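PDB 4IRT: uncharacterized protein from Bacteroides ovatus, which is of unknown function but, as a BNR-repeat beta-propeller protein, is a putative neuraminidase that may act on sialic-acid-containing glycans. Local coordinates for residues A[21-25]-A[315-319]; A[279-283]-A[326-332]; A[336-340]-A[362-366]. All coordinates share one frame; numbering follows the deposited sequence. Where two conformers were deposited one is given.

Contact 1. Residues A[21-25]-A[315-319]; sequences TVFRN and ARPRI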
loop_
_atom_site.group_PDB
_atom_site.type_symbol
_atom_site.label_atom_id
_atom_site.label_comp_id
_atom_site.label_asym_id
_atom_site.label_seq_id
_atom_site.Cartn_x
_atom_site.Cartn_y
_atom_site.Cartn_z
ATOM N N THR A 21 7.885 -2.269 -2.613
ATOM C CA THR A 21 7.556 -1.136 -1.762
ATOM C C THR A 21 6.206 -1.389 -1.098
ATOM O O THR A 21 5.392 -2.209 -1.559
ATOM C CB THR A 21 7.495 0.209 -2.507
ATOM O OG1 THR A 21 6.223 0.334 -3.164
ATOM C CG2 THR A 21 8.669 0.360 -3.500
ATOM N N VAL A 22 5.989 -0.700 0.016
ATOM C CA VAL A 22 4.784 -0.862 0.820
ATOM C C VAL A 22 3.556 -0.353 0.058
ATOM O O VAL A 22 2.435 -0.767 0.360
ATOM C CB VAL A 22 4.949 -0.129 2.185
ATOM C CG1 VAL A 22 4.836 1.384 2.008
ATOM C CG2 VAL A 22 3.944 -0.612 3.198
ATOM N N PHE A 23 3.775 0.478 -0.962
ATOM C CA PHE A 23 2.698 1.168 -1.643
ATOM C C PHE A 23 2.331 0.544 -3.006
ATOM O O PHE A 23 1.630 1.148 -3.798
ATOM C CB PHE A 23 2.952 2.674 -1.752
ATOM C CG PHE A 23 4.262 3.047 -2.376
ATOM C CD1 PHE A 23 4.397 3.147 -3.745
ATOM C CD2 PHE A 23 5.360 3.354 -1.573
ATOM C CE1 PHE A 23 5.614 3.480 -4.310
ATOM C CE2 PHE A 23 6.575 3.702 -2.131
ATOM C CZ PHE A 23 6.704 3.761 -3.501
ATOM N N ARG A 24 2.764 -0.685 -3.239
ATOM C CA ARG A 24 2.218 -1.466 -4.336
ATOM C C ARG A 24 0.810 -1.932 -3.970
ATOM O O ARG A 24 0.622 -2.740 -3.064
ATOM C CB ARG A 24 3.149 -2.637 -4.638
ATOM C CG ARG A 24 4.533 -2.183 -5.110
ATOM C CD ARG A 24 5.315 -3.265 -5.884
ATOM N NE ARG A 24 4.555 -3.744 -7.035
ATOM C CZ ARG A 24 4.639 -4.944 -7.613
ATOM N NH1 ARG A 24 5.584 -5.843 -7.284
ATOM N NH2 ARG A 24 3.803 -5.239 -8.612
ATOM N N ASN A 25 -0.183 -1.401 -4.667
ATOM C CA ASN A 25 -1.590 -1.639 -4.351
ATOM C C ASN A 25 -2.307 -2.020 -5.632
ATOM O O ASN A 25 -2.975 -1.157 -6.246
ATOM C CB ASN A 25 -2.205 -0.361 -3.727
ATOM C CG ASN A 25 -1.796 -0.183 -2.258
ATOM O OD1 ASN A 25 -2.187 -0.965 -1.401
ATOM N ND2 ASN A 25 -0.997 0.802 -1.983
ATOM N N ALA A 315 11.381 -1.463 7.479
ATOM C CA ALA A 315 10.379 -1.326 6.436
ATOM C C ALA A 315 9.136 -0.646 6.950
ATOM O O ALA A 315 8.753 -0.829 8.102
ATOM C CB ALA A 315 10.001 -2.689 5.893
ATOM N N ARG A 316 8.463 0.077 6.078
ATOM C CA ARG A 316 7.111 0.495 6.379
ATOM C C ARG A 316 6.198 -0.766 6.407
ATOM O O ARG A 316 6.397 -1.710 5.644
ATOM C CB ARG A 316 6.640 1.501 5.367
ATOM C CG ARG A 316 7.395 2.801 5.521
ATOM C CD ARG A 316 7.126 3.771 4.411
ATOM N NE ARG A 316 7.673 3.278 3.160
ATOM C CZ ARG A 316 7.782 3.997 2.055
ATOM N NH1 ARG A 316 7.343 5.241 2.013
ATOM N NH2 ARG A 316 8.292 3.447 0.965
ATOM N N PRO A 317 5.242 -0.802 7.333
ATOM C CA PRO A 317 4.547 -2.043 7.619
ATOM C C PRO A 317 3.230 -2.288 6.909
ATOM O O PRO A 317 2.610 -1.365 6.356
ATOM C CB PRO A 317 4.313 -1.929 9.121
ATOM C CG PRO A 317 4.052 -0.481 9.324
ATOM C CD PRO A 317 5.046 0.196 8.405
ATOM N N ARG A 318 2.793 -3.541 6.963
ATOM C CA ARG A 318 1.421 -3.918 6.562
ATOM C C ARG A 318 0.770 -4.660 7.722
ATOM O O ARG A 318 1.469 -5.210 8.578
ATOM C CB ARG A 318 1.399 -4.832 5.333
ATOM C CG ARG A 318 1.881 -4.231 4.011
ATOM C CD ARG A 318 0.759 -3.591 3.271
ATOM N NE ARG A 318 1.056 -3.053 1.935
ATOM C CZ ARG A 318 0.373 -3.360 0.841
ATOM N NH1 ARG A 318 -0.593 -4.288 0.854
ATOM N NH2 ARG A 318 0.680 -2.772 -0.295
ATOM N N ILE A 319 -0.562 -4.671 7.734
ATOM C CA ILE A 319 -1.337 -5.351 8.764
ATOM C C ILE A 319 -2.564 -6.026 8.163
ATOM O O ILE A 319 -3.142 -5.561 7.161
ATOM C CB ILE A 319 -1.840 -4.388 9.864
ATOM C CG1 ILE A 319 -2.500 -3.134 9.251
ATOM C CG2 ILE A 319 -0.732 -4.004 10.821
ATOM C CD1 ILE A 319 -3.225 -2.280 10.281
HETATM O O HOH W 1 -2.247 -3.661 -1.364
#
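R318 lays the edge of its guanidinium group against segment 21-25 and meets two backbone carbonyls there. R318 NE donates to V22 O in the carbonyl plane, on a lone pair (3.1 Å), and R318 NH2 to the same oxygen from above that plane (2.7 Å). R318 NH2 also donates to R24 O at 2.8 Å. Both oxygens sit close to the guanidinium plane, which fixes the rotation of the group, and a bend at chi2 (-89°) swings the chain across to them. A water accepts from R318 NH1 and probably donates to N25 OD1, whose amide lies nearly parallel to the guanidinium. T21 to R24 form a type I beta turn near the centre of the propeller, while 315-319 runs onto strand 318-322, the first of a four-stranded antiparallel blade. V22 fits between the two arginines: V22 CG1 lies over one face of the R316 guanidinium, 3.6 Å from R316 NE, and CG2 rests on P317 O. R316 NH2 reaches the edge of the F23 ring, the planes almost perpendicular at 86°, and R316 NE forms a salt bridge with E366. T21 OG1 stands over the centre of the F23 ring and accepts from F23 N, an ST turn.

Contact 2. Residues A[279-283]-A[326-332]; sequences QYRIV and VFYIFRD
With chi1 of -166°, Y328 extends its ring away from its own backbone N, so that its hydroxyl arrives at the backbone of strand 279-283; Y280, whose CG lies beside the backbone N (chi1 -76°), sends its ring toward F330. The Y328 hydroxyl donates to R281 O at 2.8 Å, approaching from above the carbonyl plane and not along a lone pair. Y280 CD1 lies in the plane of the Y328 ring, at its edge, 3.7 Å from Y328 CE1, and the two ring planes stand 78° apart. On the far half of the Y280 ring, CE2 is 3.4 Å from F330 CD2, and the three rings form an aromatic cluster. I282 CD1 and V326 CG1 meet tip to tip at 3.9 Å. The strands belong to consecutive four-stranded antiparallel blades of the propeller, their axes 9.9 Å apart, too far for backbone pairing, so side chains fill the seam. Y280 OH is hydrogen-bonded to A315 O. Each tyrosine thus packs its ring among apolar neighbours yet gives its hydroxyl to a main-chain carbonyl, Y328 to one on the adjoining blade and Y280 to one just before the next, tying this buried seam directionally.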
loop_
_atom_site.group_PDB
_atom_site.type_symbol
_atom_site.label_atom_id
_atom_site.label_comp_id
_atom_site.label_asym_id
_atom_site.label_seq_id
_atom_site.Cartn_x
_atom_site.Cartn_y
_atom_site.Cartn_z
ATOM N N GLN A 279 10.011 3.469 16.566
ATOM C CA GLN A 279 9.352 2.246 16.986
ATOM C C GLN A 279 8.109 2.072 16.161
ATOM O O GLN A 279 7.412 3.055 15.886
ATOM C CB GLN A 279 8.911 2.338 18.464
ATOM C CG GLN A 279 10.020 2.640 19.456
ATOM C CD GLN A 279 10.937 1.455 19.744
ATOM O OE1 GLN A 279 10.717 0.332 19.269
ATOM N NE2 GLN A 279 11.973 1.705 20.516
ATOM N N TYR A 280 7.816 0.824 15.819
ATOM C CA TYR A 280 6.594 0.470 15.138
ATOM C C TYR A 280 5.351 0.705 16.011
ATOM O O TYR A 280 5.374 0.513 17.237
ATOM C CB TYR A 280 6.643 -0.974 14.683
ATOM C CG TYR A 280 7.492 -1.266 13.477
ATOM C CD1 TYR A 280 7.083 -0.866 12.198
ATOM C CD2 TYR A 280 8.710 -1.982 13.589
ATOM C CE1 TYR A 280 7.818 -1.175 11.078
ATOM C CE2 TYR A 280 9.475 -2.270 12.442
ATOM C CZ TYR A 280 9.015 -1.880 11.214
ATOM O OH TYR A 280 9.678 -2.168 10.035
ATOM N N ARG A 281 4.283 1.173 15.368
ATOM C CA ARG A 281 3.055 1.575 16.010
ATOM C C ARG A 281 1.846 1.062 15.270
ATOM O O ARG A 281 1.881 0.898 14.060
ATOM C CB ARG A 281 2.940 3.105 15.972
ATOM C CG ARG A 281 4.194 3.807 16.433
ATOM C CD ARG A 281 4.394 3.754 17.939
ATOM N NE ARG A 281 5.664 4.394 18.317
ATOM C CZ ARG A 281 5.937 4.933 19.507
ATOM N NH1 ARG A 281 5.039 4.870 20.467
ATOM N NH2 ARG A 281 7.120 5.506 19.742
ATOM N N ILE A 282 0.751 0.901 16.003
ATOM C CA ILE A 282 -0.572 0.796 15.412
ATOM C C ILE A 282 -1.505 1.851 16.028
ATOM O O ILE A 282 -1.449 2.113 17.232
ATOM C CB ILE A 282 -1.122 -0.656 15.546
ATOM C CG1 ILE A 282 -2.333 -0.859 14.645
ATOM C CG2 ILE A 282 -1.440 -1.010 16.998
ATOM C CD1 ILE A 282 -2.653 -2.311 14.377
ATOM N N VAL A 283 -2.350 2.449 15.188
ATOM C CA VAL A 283 -3.344 3.439 15.604
ATOM C C VAL A 283 -4.678 2.936 15.069
ATOM O O VAL A 283 -4.790 2.624 13.893
ATOM C CB VAL A 283 -3.001 4.805 15.007
ATOM C CG1 VAL A 283 -4.084 5.852 15.232
ATOM C CG2 VAL A 283 -1.645 5.281 15.488
ATOM N N VAL A 326 -4.464 -8.938 15.516
ATOM C CA VAL A 326 -3.646 -8.241 14.538
ATOM C C VAL A 326 -2.404 -9.040 14.177
ATOM O O VAL A 326 -1.683 -9.517 15.047
ATOM C CB VAL A 326 -3.210 -6.853 15.075
ATOM C CG1 VAL A 326 -2.276 -6.172 14.090
ATOM C CG2 VAL A 326 -4.418 -5.979 15.346
ATOM N N PHE A 327 -2.155 -9.130 12.870
ATOM C CA PHE A 327 -0.916 -9.638 12.320
ATOM C C PHE A 327 -0.215 -8.475 11.617
ATOM O O PHE A 327 -0.743 -7.923 10.645
ATOM C CB PHE A 327 -1.232 -10.752 11.329
ATOM C CG PHE A 327 -2.033 -11.851 11.935
ATOM C CD1 PHE A 327 -3.414 -11.762 12.009
ATOM C CD2 PHE A 327 -1.407 -12.964 12.480
ATOM C CE1 PHE A 327 -4.174 -12.772 12.584
ATOM C CE2 PHE A 327 -2.168 -13.971 13.071
ATOM C CZ PHE A 327 -3.547 -13.862 13.133
ATOM N N TYR A 328 0.989 -8.173 12.087
ATOM C CA TYR A 328 1.727 -6.958 11.734
ATOM C C TYR A 328 3.053 -7.358 11.094
ATOM O O TYR A 328 3.932 -7.939 11.739
ATOM C CB TYR A 328 1.943 -6.173 13.016
ATOM C CG TYR A 328 2.402 -4.731 12.896
ATOM C CD1 TYR A 328 3.714 -4.424 12.557
ATOM C CD2 TYR A 328 1.532 -3.672 13.205
ATOM C CE1 TYR A 328 4.141 -3.131 12.477
ATOM C CE2 TYR A 328 1.956 -2.364 13.124
ATOM C CZ TYR A 328 3.257 -2.105 12.749
ATOM O OH TYR A 328 3.683 -0.796 12.716
ATOM N N ILE A 329 3.186 -7.060 9.799
ATOM C CA ILE A 329 4.296 -7.520 8.988
ATOM C C ILE A 329 5.326 -6.394 8.788
ATOM O O ILE A 329 4.959 -5.242 8.471
ATOM C CB ILE A 329 3.817 -8.040 7.628
ATOM C CG1 ILE A 329 2.684 -9.059 7.788
ATOM C CG2 ILE A 329 4.975 -8.665 6.871
ATOM C CD1 ILE A 329 3.079 -10.310 8.558
ATOM N N PHE A 330 6.589 -6.707 9.067
ATOM C CA PHE A 330 7.657 -5.748 9.004
ATOM C C PHE A 330 9.005 -6.381 8.622
ATOM O O PHE A 330 9.075 -7.554 8.297
ATOM C CB PHE A 330 7.748 -4.988 10.319
ATOM C CG PHE A 330 8.256 -5.787 11.479
ATOM C CD1 PHE A 330 7.413 -6.640 12.188
ATOM C CD2 PHE A 330 9.568 -5.622 11.937
ATOM C CE1 PHE A 330 7.865 -7.305 13.316
ATOM C CE2 PHE A 330 10.023 -6.316 13.040
ATOM C CZ PHE A 330 9.176 -7.178 13.721
ATOM N N ARG A 331 10.037 -5.554 8.602
ATOM C CA ARG A 331 11.404 -6.018 8.326
ATOM C C ARG A 331 12.322 -5.073 9.061
ATOM O O ARG A 331 12.184 -3.850 8.942
ATOM C CB ARG A 331 11.629 -6.027 6.817
ATOM C CG ARG A 331 13.063 -6.259 6.323
ATOM C CD ARG A 331 13.892 -4.990 6.280
ATOM N NE ARG A 331 13.380 -4.074 5.279
ATOM C CZ ARG A 331 13.713 -2.794 5.156
ATOM N NH1 ARG A 331 14.558 -2.193 5.999
ATOM N NH2 ARG A 331 13.203 -2.113 4.152
ATOM N N ASP A 332 13.304 -5.623 9.769
ATOM C CA ASP A 332 14.143 -4.822 10.670
ATOM C C ASP A 332 15.588 -5.309 10.616
ATOM O O ASP A 332 15.856 -6.497 10.800
ATOM C CB ASP A 332 13.557 -4.929 12.091
ATOM C CG ASP A 332 14.118 -3.891 13.093
ATOM O OD1 ASP A 332 15.273 -3.414 12.969
ATOM O OD2 ASP A 332 13.370 -3.618 14.072
#

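Contact 3. Residues A[336-340]-A[362-366]; sequences GSRVS and VDAWE
One face of the W365 indole is covered by V339: CG2 sits over the six-membered ring, 3.9 Å from its centroid and 11° off the normal, a CH-pi contact. The second methyl of the same valine, CG1, is near the outer end of the indole, 3.6 Å from W365 CH2. The two side chains cross at about a right angle, and W365 is held in this orientation by NE1, which donates to F383 O. Its CG is anti to the backbone N (chi1 172°), which carries the indole from the turn toward V339. V362 adds to the apolar patch from the turn's first position, its CG2 meeting V339 CG2 at 3.9 Å, and L382 and V384 of strand 381-385 also pack on V339.

Residues V362 to W365 make a type II' beta turn, closed by W365 N donating to V362 O at 3.1 Å, in the loop between strand 353-356 and helix 371-377. Segment 336-340 belongs to the connection between strands 325-330 and 340-344, neighbours in one propeller blade, so the contact packs a connection within that blade against the chain that leaves it.

A single direct hydrogen bond joins the segments: V362 N donates to S337 O at 2.8 Å and is nearly straight, 166° at the hydrogen, although it is tilted from the carbonyl plane. V362 CG2 closes on the same oxygen at 3.3 Å. The S337 side chain, through OG, is hydrogen-bonded to a water at 2.7 Å, and this water donates weakly to D363 O, a looser, water-mediated link from the S337 hydroxyl to the D363 carbonyl.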
loop_
_atom_site.group_PDB
_atom_site.type_symbol
_atom_site.label_atom_id
_atom_site.label_comp_id
_atom_site.label_asym_id
_atom_site.label_seq_id
_atom_site.Cartn_x
_atom_site.Cartn_y
_atom_site.Cartn_z
ATOM N N GLY A 336 18.076 -8.978 11.352
ATOM C CA GLY A 336 18.720 -9.492 10.143
ATOM C C GLY A 336 17.974 -9.234 8.846
ATOM O O GLY A 336 18.227 -9.900 7.847
ATOM N N SER A 337 17.061 -8.253 8.858
ATOM C CA SER A 337 16.276 -7.888 7.667
ATOM C C SER A 337 15.509 -9.067 7.088
ATOM O O SER A 337 15.297 -9.170 5.872
ATOM C CB SER A 337 17.155 -7.168 6.625
ATOM O OG SER A 337 17.896 -6.129 7.258
ATOM N N ARG A 338 15.051 -9.956 7.970
ATOM C CA ARG A 338 14.152 -11.029 7.568
ATOM C C ARG A 338 12.743 -10.458 7.383
ATOM O O ARG A 338 12.475 -9.306 7.741
ATOM C CB ARG A 338 14.194 -12.139 8.625
ATOM C CG ARG A 338 15.583 -12.791 8.694
ATOM C CD ARG A 338 15.743 -13.730 9.876
ATOM N NE ARG A 338 17.032 -14.422 9.845
ATOM C CZ ARG A 338 18.113 -14.023 10.510
ATOM N NH1 ARG A 338 18.084 -12.929 11.264
ATOM N NH2 ARG A 338 19.230 -14.721 10.414
ATOM N N VAL A 339 11.848 -11.239 6.792
ATOM C CA VAL A 339 10.433 -10.899 6.854
ATOM C C VAL A 339 10.047 -11.253 8.274
ATOM O O VAL A 339 10.320 -12.367 8.719
ATOM C CB VAL A 339 9.582 -11.713 5.877
ATOM C CG1 VAL A 339 8.118 -11.387 6.070
ATOM C CG2 VAL A 339 10.017 -11.412 4.460
ATOM N N SER A 340 9.455 -10.314 9.001
ATOM C CA SER A 340 9.074 -10.575 10.385
ATOM C C SER A 340 7.608 -10.291 10.600
ATOM O O SER A 340 6.990 -9.561 9.803
ATOM C CB SER A 340 9.939 -9.760 11.338
ATOM O OG SER A 340 11.332 -10.089 11.242
ATOM N N VAL A 362 15.889 -10.170 3.334
ATOM C CA VAL A 362 15.301 -9.593 2.127
ATOM C C VAL A 362 15.708 -8.130 1.947
ATOM O O VAL A 362 15.172 -7.436 1.078
ATOM C CB VAL A 362 13.759 -9.738 2.111
ATOM C CG1 VAL A 362 13.361 -11.169 1.797
ATOM C CG2 VAL A 362 13.126 -9.275 3.431
ATOM N N ASP A 363 16.667 -7.694 2.777
ATOM C CA ASP A 363 17.288 -6.373 2.749
ATOM C C ASP A 363 16.299 -5.190 2.641
ATOM O O ASP A 363 15.638 -4.865 3.621
ATOM C CB ASP A 363 18.378 -6.332 1.676
ATOM C CG ASP A 363 19.243 -5.080 1.750
ATOM O OD1 ASP A 363 19.350 -4.450 2.819
ATOM O OD2 ASP A 363 19.843 -4.727 0.748
ATOM N N ALA A 364 16.168 -4.585 1.461
ATOM C CA ALA A 364 15.350 -3.346 1.302
ATOM C C ALA A 364 13.859 -3.594 1.104
ATOM O O ALA A 364 13.077 -2.645 0.967
ATOM C CB ALA A 364 15.887 -2.537 0.144
ATOM N N TRP A 365 13.472 -4.855 1.053
ATOM C CA TRP A 365 12.072 -5.256 0.924
ATOM C C TRP A 365 11.163 -4.546 1.944
ATOM O O TRP A 365 11.546 -4.349 3.114
ATOM C CB TRP A 365 11.967 -6.768 1.136
ATOM C CG TRP A 365 10.582 -7.368 1.218
ATOM C CD1 TRP A 365 9.887 -7.886 0.186
ATOM C CD2 TRP A 365 9.784 -7.600 2.389
ATOM N NE1 TRP A 365 8.701 -8.380 0.606
ATOM C CE2 TRP A 365 8.605 -8.226 1.960
ATOM C CE3 TRP A 365 9.926 -7.299 3.748
ATOM C CZ2 TRP A 365 7.593 -8.593 2.832
ATOM C CZ3 TRP A 365 8.904 -7.658 4.616
ATOM C CH2 TRP A 365 7.768 -8.318 4.154
ATOM N N GLU A 366 10.002 -4.119 1.445
ATOM C CA GLU A 366 8.871 -3.809 2.265
ATOM C C GLU A 366 7.705 -4.710 1.897
ATOM O O GLU A 366 7.584 -5.169 0.753
ATOM C CB GLU A 366 8.462 -2.349 2.123
ATOM C CG GLU A 366 9.548 -1.317 2.371
ATOM C CD GLU A 366 9.006 0.096 2.272
ATOM O OE1 GLU A 366 8.498 0.479 1.190
ATOM O OE2 GLU A 366 9.124 0.839 3.261
HETATM O O HOH W 2 17.057 -3.699 6.533
#

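Overall arrangement
All three contacts involve the blade formed by strands 318-322, 325-330, 340-344 and 353-356 or the connections around it. Contacts 1 and 2 have centres about 11 Å apart and meet where R318 O pairs with I329 N across adjacent strands, 2.8 Å apart. Contact 3, centred about 12 Å from contact 1, reaches it through E366, whose OE1 is 3.0 Å from V22 N. Contacts 2 and 3, about 13 Å between centres, join by R331 NE, 2.9 Å from W365 O. Contact 1 is the most central, its centre about 5 Å from the chain's centre.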